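Local coordinates for MMS19 nucleotide excision repair protein homolog (PDB 6TBL), which probably serves in the cytosolic complex that inserts iron-sulfur clusters into proteins of DNA metabolism and genome maintenance, this chain being the protein's C-terminal HEAT-repeat part, at residues A[11-16]-A[30-35]; A[53-58]-A[92-97]. All coordinates share one frame; numbering follows the deposited sequence.

Contact 1 of 2, residues A[11-16]-A[30-35]; sequences SLLLEA and SCLQPL
The two helices of a HEAT repeat, 9-16 and 22-38, face each other here through Leu13, which meets Cys31, Leu32 and Leu35. Over residues 11-16 and 30-35 the helix axes come within 10.6 Å, and their N-to-C directions differ by 122°, well short of antiparallel. Leu13 reaches across from the first helix with its whole branched end. Its CD2 methyl lies 3.9 Å from CB of Cys31, and its CD1 meets CD1 of Leu35 at 3.8 Å, the two side chains crossing at about a right angle. Nearer the backbone, CB of Leu13 rests 4.0 Å from CD2 of Leu32. A chi1 of -72° sets CG of Leu13 anti to the carbonyl carbon and points the branched end at the second helix, where CD1 lies between Leu35 and Cys31 while CD2 keeps to Cys31. Leu32 is buried and also packs on Leu17, and on Phe54 of helix 47-57 in the next repeat. A polar link runs beside the leucines, a hydrogen bond between the carbonyl O of Leu13 and OG1 of Thr28. Between the two segments themselves, however, no hydrogen bond forms, so their contact rests on apolar packing and the fit of the methyl groups.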
ATOM      1  N   SER A  11      39.246  12.198  14.766  1.00100.95           N
ATOM      2  CA  SER A  11      38.363  13.256  15.240  1.00107.91           C
ATOM      3  C   SER A  11      38.410  14.472  14.325  1.00105.56           C
ATOM      4  O   SER A  11      37.397  15.158  14.147  1.00112.95           O
ATOM      5  CB  SER A  11      38.735  13.646  16.670  1.00115.39           C
ATOM      6  OG  SER A  11      40.062  14.132  16.738  1.00118.65           O
ATOM      7  N   LEU A  12      39.569  14.752  13.729  1.00101.56           N
ATOM      8  CA  LEU A  12      39.655  15.874  12.803  1.00104.54           C
ATOM      9  C   LEU A  12      38.965  15.554  11.485  1.00106.49           C
ATOM     10  O   LEU A  12      38.363  16.437  10.864  1.00111.71           O
ATOM     11  CB  LEU A  12      41.114  16.255  12.570  1.00104.54           C
ATOM     12  CG  LEU A  12      41.863  16.663  13.838  1.00114.88           C
ATOM     13  CD1 LEU A  12      43.305  17.008  13.529  1.00116.99           C
ATOM     14  CD2 LEU A  12      41.163  17.829  14.516  1.00122.35           C
ATOM     15  N   LEU A  13      39.047  14.297  11.038  1.00100.10           N
ATOM     16  CA  LEU A  13      38.308  13.892   9.846  1.00 87.26           C
ATOM     17  C   LEU A  13      36.806  13.969  10.083  1.00 87.38           C
ATOM     18  O   LEU A  13      36.051  14.406   9.206  1.00 91.98           O
ATOM     19  CB  LEU A  13      38.706  12.477   9.432  1.00 84.19           C
ATOM     20  CG  LEU A  13      40.096  12.290   8.829  1.00 84.87           C
ATOM     21  CD1 LEU A  13      40.376  10.814   8.595  1.00 90.00           C
ATOM     22  CD2 LEU A  13      40.217  13.069   7.531  1.00 80.37           C
ATOM     23  N   LEU A  14      36.356  13.544  11.264  1.00 88.56           N
ATOM     24  CA  LEU A  14      34.933  13.605  11.575  1.00 91.81           C
ATOM     25  C   LEU A  14      34.456  15.047  11.680  1.00 97.52           C
ATOM     26  O   LEU A  14      33.399  15.399  11.143  1.00108.20           O
ATOM     27  CB  LEU A  14      34.649  12.842  12.867  1.00 86.57           C
ATOM     28  CG  LEU A  14      34.934  11.341  12.814  1.00 87.35           C
ATOM     29  CD1 LEU A  14      34.682  10.699  14.164  1.00 88.75           C
ATOM     30  CD2 LEU A  14      34.100  10.675  11.734  1.00 87.61           C
ATOM     31  N   GLU A  15      35.225  15.899  12.360  1.00 95.45           N
ATOM     32  CA  GLU A  15      34.853  17.302  12.479  1.00101.14           C
ATOM     33  C   GLU A  15      34.944  18.041  11.152  1.00 99.46           C
ATOM     34  O   GLU A  15      34.289  19.074  10.987  1.00106.32           O
ATOM     35  CB  GLU A  15      35.729  17.990  13.527  1.00109.15           C
ATOM     36  CG  GLU A  15      35.358  17.632  14.953  1.00127.35           C
ATOM     37  CD  GLU A  15      33.960  18.095  15.315  1.00144.16           C
ATOM     38  OE1 GLU A  15      33.603  19.238  14.956  1.00151.27           O
ATOM     39  OE2 GLU A  15      33.216  17.316  15.949  1.00148.82           O
ATOM     40  N   ALA A  16      35.737  17.537  10.205  1.00 96.87           N
ATOM     41  CA  ALA A  16      35.804  18.161   8.890  1.00 96.70           C
ATOM     42  C   ALA A  16      34.515  17.985   8.101  1.00104.89           C
ATOM     43  O   ALA A  16      34.262  18.757   7.170  1.00107.93           O
ATOM     44  CB  ALA A  16      36.983  17.598   8.096  1.00 83.05           C
ATOM     45  N   SER A  30      37.263  11.750   0.910  1.00 75.95           N
ATOM     46  CA  SER A  30      38.186  10.872   0.200  1.00 76.84           C
ATOM     47  C   SER A  30      39.064  10.069   1.151  1.00 76.18           C
ATOM     48  O   SER A  30      39.631   9.051   0.742  1.00 79.63           O
ATOM     49  CB  SER A  30      39.062  11.683  -0.755  1.00 78.59           C
ATOM     50  OG  SER A  30      39.937  12.538  -0.041  1.00102.88           O
ATOM     51  N   CYS A  31      39.193  10.506   2.403  1.00 75.94           N
ATOM     52  CA  CYS A  31      39.917   9.746   3.411  1.00 84.78           C
ATOM     53  C   CYS A  31      39.023   8.768   4.154  1.00 87.51           C
ATOM     54  O   CYS A  31      39.484   7.689   4.548  1.00 91.23           O
ATOM     55  CB  CYS A  31      40.568  10.691   4.424  1.00 84.25           C
ATOM     56  SG  CYS A  31      41.826  11.756   3.734  1.00 89.49           S
ATOM     57  N   LEU A  32      37.753   9.120   4.347  1.00 88.84           N
ATOM     58  CA  LEU A  32      36.862   8.311   5.169  1.00 83.15           C
ATOM     59  C   LEU A  32      36.431   7.032   4.460  1.00 83.90           C
ATOM     60  O   LEU A  32      36.298   5.984   5.100  1.00 89.28           O
ATOM     61  CB  LEU A  32      35.645   9.139   5.576  1.00 72.26           C
ATOM     62  CG  LEU A  32      35.941  10.243   6.589  1.00 76.27           C
ATOM     63  CD1 LEU A  32      34.743  11.158   6.757  1.00 85.13           C
ATOM     64  CD2 LEU A  32      36.346   9.637   7.925  1.00 74.63           C
ATOM     65  N   GLN A  33      36.214   7.094   3.146  1.00 84.92           N
ATOM     66  CA  GLN A  33      35.744   5.911   2.427  1.00 86.27           C
ATOM     67  C   GLN A  33      36.692   4.725   2.545  1.00 85.50           C
ATOM     68  O   GLN A  33      36.218   3.621   2.869  1.00 81.52           O
ATOM     69  CB  GLN A  33      35.470   6.265   0.963  1.00 89.73           C
ATOM     70  CG  GLN A  33      35.174   5.057   0.094  1.00 94.35           C
ATOM     71  CD  GLN A  33      34.728   5.440  -1.299  1.00108.17           C
ATOM     72  OE1 GLN A  33      34.487   6.613  -1.587  1.00112.92           O
ATOM     73  NE2 GLN A  33      34.613   4.450  -2.175  1.00116.21           N
ATOM     74  N   PRO A  34      38.003   4.854   2.304  1.00 79.02           N
ATOM     75  CA  PRO A  34      38.881   3.687   2.508  1.00 78.65           C
ATOM     76  C   PRO A  34      38.913   3.212   3.949  1.00 81.16           C
ATOM     77  O   PRO A  34      39.045   2.004   4.190  1.00 80.78           O
ATOM     78  CB  PRO A  34      40.259   4.192   2.053  1.00 74.79           C
ATOM     79  CG  PRO A  34      39.972   5.376   1.192  1.00 81.09           C
ATOM     80  CD  PRO A  34      38.757   6.010   1.790  1.00 79.27           C
ATOM     81  N   LEU A  35      38.796   4.126   4.916  1.00 74.98           N
ATOM     82  CA  LEU A  35      38.750   3.714   6.315  1.00 77.29           C
ATOM     83  C   LEU A  35      37.513   2.869   6.596  1.00 82.83           C
ATOM     84  O   LEU A  35      37.575   1.898   7.359  1.00 91.60           O
ATOM     85  CB  LEU A  35      38.785   4.940   7.227  1.00 75.04           C
ATOM     86  CG  LEU A  35      40.008   5.849   7.091  1.00 80.71           C
ATOM     87  CD1 LEU A  35      39.892   7.046   8.019  1.00 76.44           C
ATOM     88  CD2 LEU A  35      41.290   5.080   7.361  1.00 85.99           C
TER

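Contact 2 of 2, residues A[53-58]-A[92-97]; sequences KFLNLS and IRALAK
Apolar packing joins Leu55 to Ala94 and Leu95, and one side chain carries all of it from the 53-58 side. Both methyls of Leu55 settle on the CB of Ala94: CD1 and CD2 each lie 3.8 Å from it, so the branched end straddles this single carbon. CD2 also reaches CD2 of Leu95 at 4.0 Å, where the two leucines cross at about a right angle. The CA-CB bond of Leu55 does not aim straight at residues 92-97; chi1 of -68° places CG anti to the carbonyl carbon, and the methyls at its end close the distance. This is packing between successive HEAT repeats, linking the C-terminal part of helix 47-57 in one to residues 92-97 in the next. Leu95 is buried and also touches Ala113 and Arg114 of helix 104-118, while Ser58 touches Leu70 of helix 63-76. Backbone hydrogen bonds shape both ends locally. From Ala94 to Lys97 the chain makes a type I beta turn, with N of Lys97 bonding to O of Ala94 at 3.3 Å. On the other side, N of Leu57 still donates to O of Lys53 in the regular helical pattern, 3.0 Å away.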
ATOM      1  N   LYS A  53      26.231  12.868   9.287  1.00 87.98           N
ATOM      2  CA  LYS A  53      26.927  13.849   8.460  1.00 88.63           C
ATOM      3  C   LYS A  53      26.933  13.449   6.989  1.00 90.22           C
ATOM      4  O   LYS A  53      26.827  14.312   6.110  1.00 93.62           O
ATOM      5  CB  LYS A  53      28.352  14.049   8.970  1.00 89.23           C
ATOM      6  CG  LYS A  53      28.422  14.837  10.260  1.00 95.02           C
ATOM      7  CD  LYS A  53      27.686  16.159  10.114  1.00104.10           C
ATOM      8  CE  LYS A  53      27.584  16.889  11.439  1.00110.84           C
ATOM      9  NZ  LYS A  53      26.785  18.136  11.306  1.00116.35           N
ATOM     10  N   PHE A  54      27.064  12.152   6.701  1.00 90.32           N
ATOM     11  CA  PHE A  54      27.022  11.707   5.311  1.00 83.85           C
ATOM     12  C   PHE A  54      25.690  12.059   4.661  1.00 87.75           C
ATOM     13  O   PHE A  54      25.652  12.503   3.508  1.00 83.46           O
ATOM     14  CB  PHE A  54      27.276  10.201   5.224  1.00 78.58           C
ATOM     15  CG  PHE A  54      28.698   9.800   5.508  1.00 78.17           C
ATOM     16  CD1 PHE A  54      29.707  10.748   5.568  1.00 75.77           C
ATOM     17  CD2 PHE A  54      29.024   8.468   5.706  1.00 77.77           C
ATOM     18  CE1 PHE A  54      31.011  10.373   5.829  1.00 74.37           C
ATOM     19  CE2 PHE A  54      30.327   8.088   5.968  1.00 78.04           C
ATOM     20  CZ  PHE A  54      31.322   9.040   6.027  1.00 72.18           C
ATOM     21  N   LEU A  55      24.587  11.874   5.391  1.00 86.45           N
ATOM     22  CA  LEU A  55      23.276  12.204   4.840  1.00 86.25           C
ATOM     23  C   LEU A  55      23.142  13.700   4.584  1.00 85.70           C
ATOM     24  O   LEU A  55      22.589  14.111   3.557  1.00 90.94           O
ATOM     25  CB  LEU A  55      22.173  11.715   5.778  1.00 88.28           C
ATOM     26  CG  LEU A  55      22.010  10.200   5.900  1.00 86.95           C
ATOM     27  CD1 LEU A  55      20.976   9.852   6.959  1.00 72.76           C
ATOM     28  CD2 LEU A  55      21.633   9.592   4.556  1.00 84.59           C
ATOM     29  N   ASN A  56      23.642  14.530   5.503  1.00 82.98           N
ATOM     30  CA  ASN A  56      23.600  15.972   5.285  1.00 99.12           C
ATOM     31  C   ASN A  56      24.395  16.367   4.049  1.00 99.33           C
ATOM     32  O   ASN A  56      23.941  17.190   3.245  1.00102.41           O
ATOM     33  CB  ASN A  56      24.128  16.709   6.516  1.00113.11           C
ATOM     34  CG  ASN A  56      23.220  16.560   7.715  1.00131.68           C
ATOM     35  OD1 ASN A  56      22.239  17.290   7.858  1.00138.52           O
ATOM     36  ND2 ASN A  56      23.539  15.610   8.584  1.00139.03           N
ATOM     37  N   LEU A  57      25.580  15.781   3.874  1.00 87.56           N
ATOM     38  CA  LEU A  57      26.415  16.116   2.729  1.00 86.21           C
ATOM     39  C   LEU A  57      25.834  15.609   1.418  1.00 86.60           C
ATOM     40  O   LEU A  57      26.196  16.125   0.355  1.00 89.55           O
ATOM     41  CB  LEU A  57      27.824  15.561   2.932  1.00 83.21           C
ATOM     42  CG  LEU A  57      28.603  16.169   4.098  1.00 81.14           C
ATOM     43  CD1 LEU A  57      29.912  15.431   4.296  1.00 83.56           C
ATOM     44  CD2 LEU A  57      28.846  17.651   3.859  1.00 74.67           C
ATOM     45  N   SER A  58      24.939  14.622   1.465  1.00 85.64           N
ATOM     46  CA  SER A  58      24.289  14.130   0.255  1.00 83.10           C
ATOM     47  C   SER A  58      23.280  15.115  -0.318  1.00 80.53           C
ATOM     48  O   SER A  58      22.699  14.831  -1.370  1.00 78.50           O
ATOM     49  CB  SER A  58      23.597  12.796   0.535  1.00 78.28           C
ATOM     50  OG  SER A  58      22.547  12.961   1.471  1.00 80.30           O
ATOM     51  N   ILE A  92      17.179   4.207   4.554  1.00 82.34           N
ATOM     52  CA  ILE A  92      16.414   3.916   3.345  1.00 84.28           C
ATOM     53  C   ILE A  92      15.417   5.034   3.064  1.00 86.28           C
ATOM     54  O   ILE A  92      15.198   5.418   1.908  1.00 83.70           O
ATOM     55  CB  ILE A  92      15.729   2.542   3.472  1.00 81.75           C
ATOM     56  CG1 ILE A  92      16.781   1.432   3.481  1.00 77.88           C
ATOM     57  CG2 ILE A  92      14.731   2.324   2.344  1.00 80.69           C
ATOM     58  CD1 ILE A  92      16.206   0.038   3.410  1.00 87.35           C
ATOM     59  N   ARG A  93      14.810   5.589   4.116  1.00 84.87           N
ATOM     60  CA  ARG A  93      13.945   6.749   3.936  1.00 87.80           C
ATOM     61  C   ARG A  93      14.746   7.966   3.489  1.00 81.16           C
ATOM     62  O   ARG A  93      14.330   8.689   2.575  1.00 82.47           O
ATOM     63  CB  ARG A  93      13.187   7.041   5.233  1.00 96.04           C
ATOM     64  CG  ARG A  93      12.430   5.841   5.785  1.00114.10           C
ATOM     65  CD  ARG A  93      11.945   6.081   7.205  1.00133.86           C
ATOM     66  NE  ARG A  93      10.928   7.124   7.267  1.00150.40           N
ATOM     67  CZ  ARG A  93      10.199   7.390   8.345  1.00170.92           C
ATOM     68  NH1 ARG A  93       9.293   8.358   8.312  1.00182.33           N
ATOM     69  NH2 ARG A  93      10.370   6.684   9.455  1.00177.34           N
ATOM     70  N   ALA A  94      15.908   8.198   4.106  1.00 76.62           N
ATOM     71  CA  ALA A  94      16.714   9.365   3.754  1.00 74.23           C
ATOM     72  C   ALA A  94      17.275   9.256   2.342  1.00 77.06           C
ATOM     73  O   ALA A  94      17.289  10.243   1.599  1.00 83.79           O
ATOM     74  CB  ALA A  94      17.845   9.548   4.765  1.00 72.67           C
ATOM     75  N   LEU A  95      17.742   8.068   1.950  1.00 77.43           N
ATOM     76  CA  LEU A  95      18.322   7.900   0.622  1.00 77.88           C
ATOM     77  C   LEU A  95      17.281   7.948  -0.489  1.00 73.79           C
ATOM     78  O   LEU A  95      17.659   7.940  -1.664  1.00 72.88           O
ATOM     79  CB  LEU A  95      19.108   6.587   0.548  1.00 72.69           C
ATOM     80  CG  LEU A  95      20.395   6.557   1.378  1.00 67.16           C
ATOM     81  CD1 LEU A  95      21.149   5.254   1.184  1.00 69.96           C
ATOM     82  CD2 LEU A  95      21.277   7.742   1.031  1.00 70.39           C
ATOM     83  N   ALA A  96      15.990   8.001  -0.154  1.00 75.18           N
ATOM     84  CA  ALA A  96      14.976   8.152  -1.191  1.00 89.80           C
ATOM     85  C   ALA A  96      15.050   9.522  -1.849  1.00 87.23           C
ATOM     86  O   ALA A  96      14.719   9.660  -3.032  1.00 91.42           O
ATOM     87  CB  ALA A  96      13.585   7.914  -0.604  1.00 70.04           C
ATOM     88  N   LYS A  97      15.481  10.546  -1.105  1.00 87.00           N
ATOM     89  CA  LYS A  97      15.577  11.881  -1.694  1.00 85.72           C
ATOM     90  C   LYS A  97      16.667  11.960  -2.757  1.00 90.67           C
ATOM     91  O   LYS A  97      16.382  12.462  -3.858  1.00 94.09           O
ATOM     92  CB  LYS A  97      15.769  12.924  -0.588  1.00 83.37           C
ATOM     93  CG  LYS A  97      16.047  14.330  -1.095  1.00 91.02           C
ATOM     94  CD  LYS A  97      16.374  15.271   0.058  1.00 91.22           C
ATOM     95  CE  LYS A  97      16.668  16.675  -0.439  1.00 85.03           C
ATOM     96  NZ  LYS A  97      17.003  17.598   0.678  1.00 93.25           N
TER

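Contact 1 holds together two helices within one HEAT repeat, whereas contact 2 joins two successive repeats; helix 47-57 belongs to contact 2 and also packs on contact 1 through Phe54. The contacts follow one another along the chain, with centres about 18 Å apart on opposite sides of the chain's centre. They nevertheless touch: CD1 of Leu32 packs against CE1 of Phe54 at 3.9 Å. Phe54 sits next to Leu55 in sequence but points about a right angle away, toward helix 22-38, where Leu29 and Leu36 also meet it. Neither contact builds the potassium site, which involves Thr77 and Thr81; the Leu95 side chain stays about 14 Å from the ion.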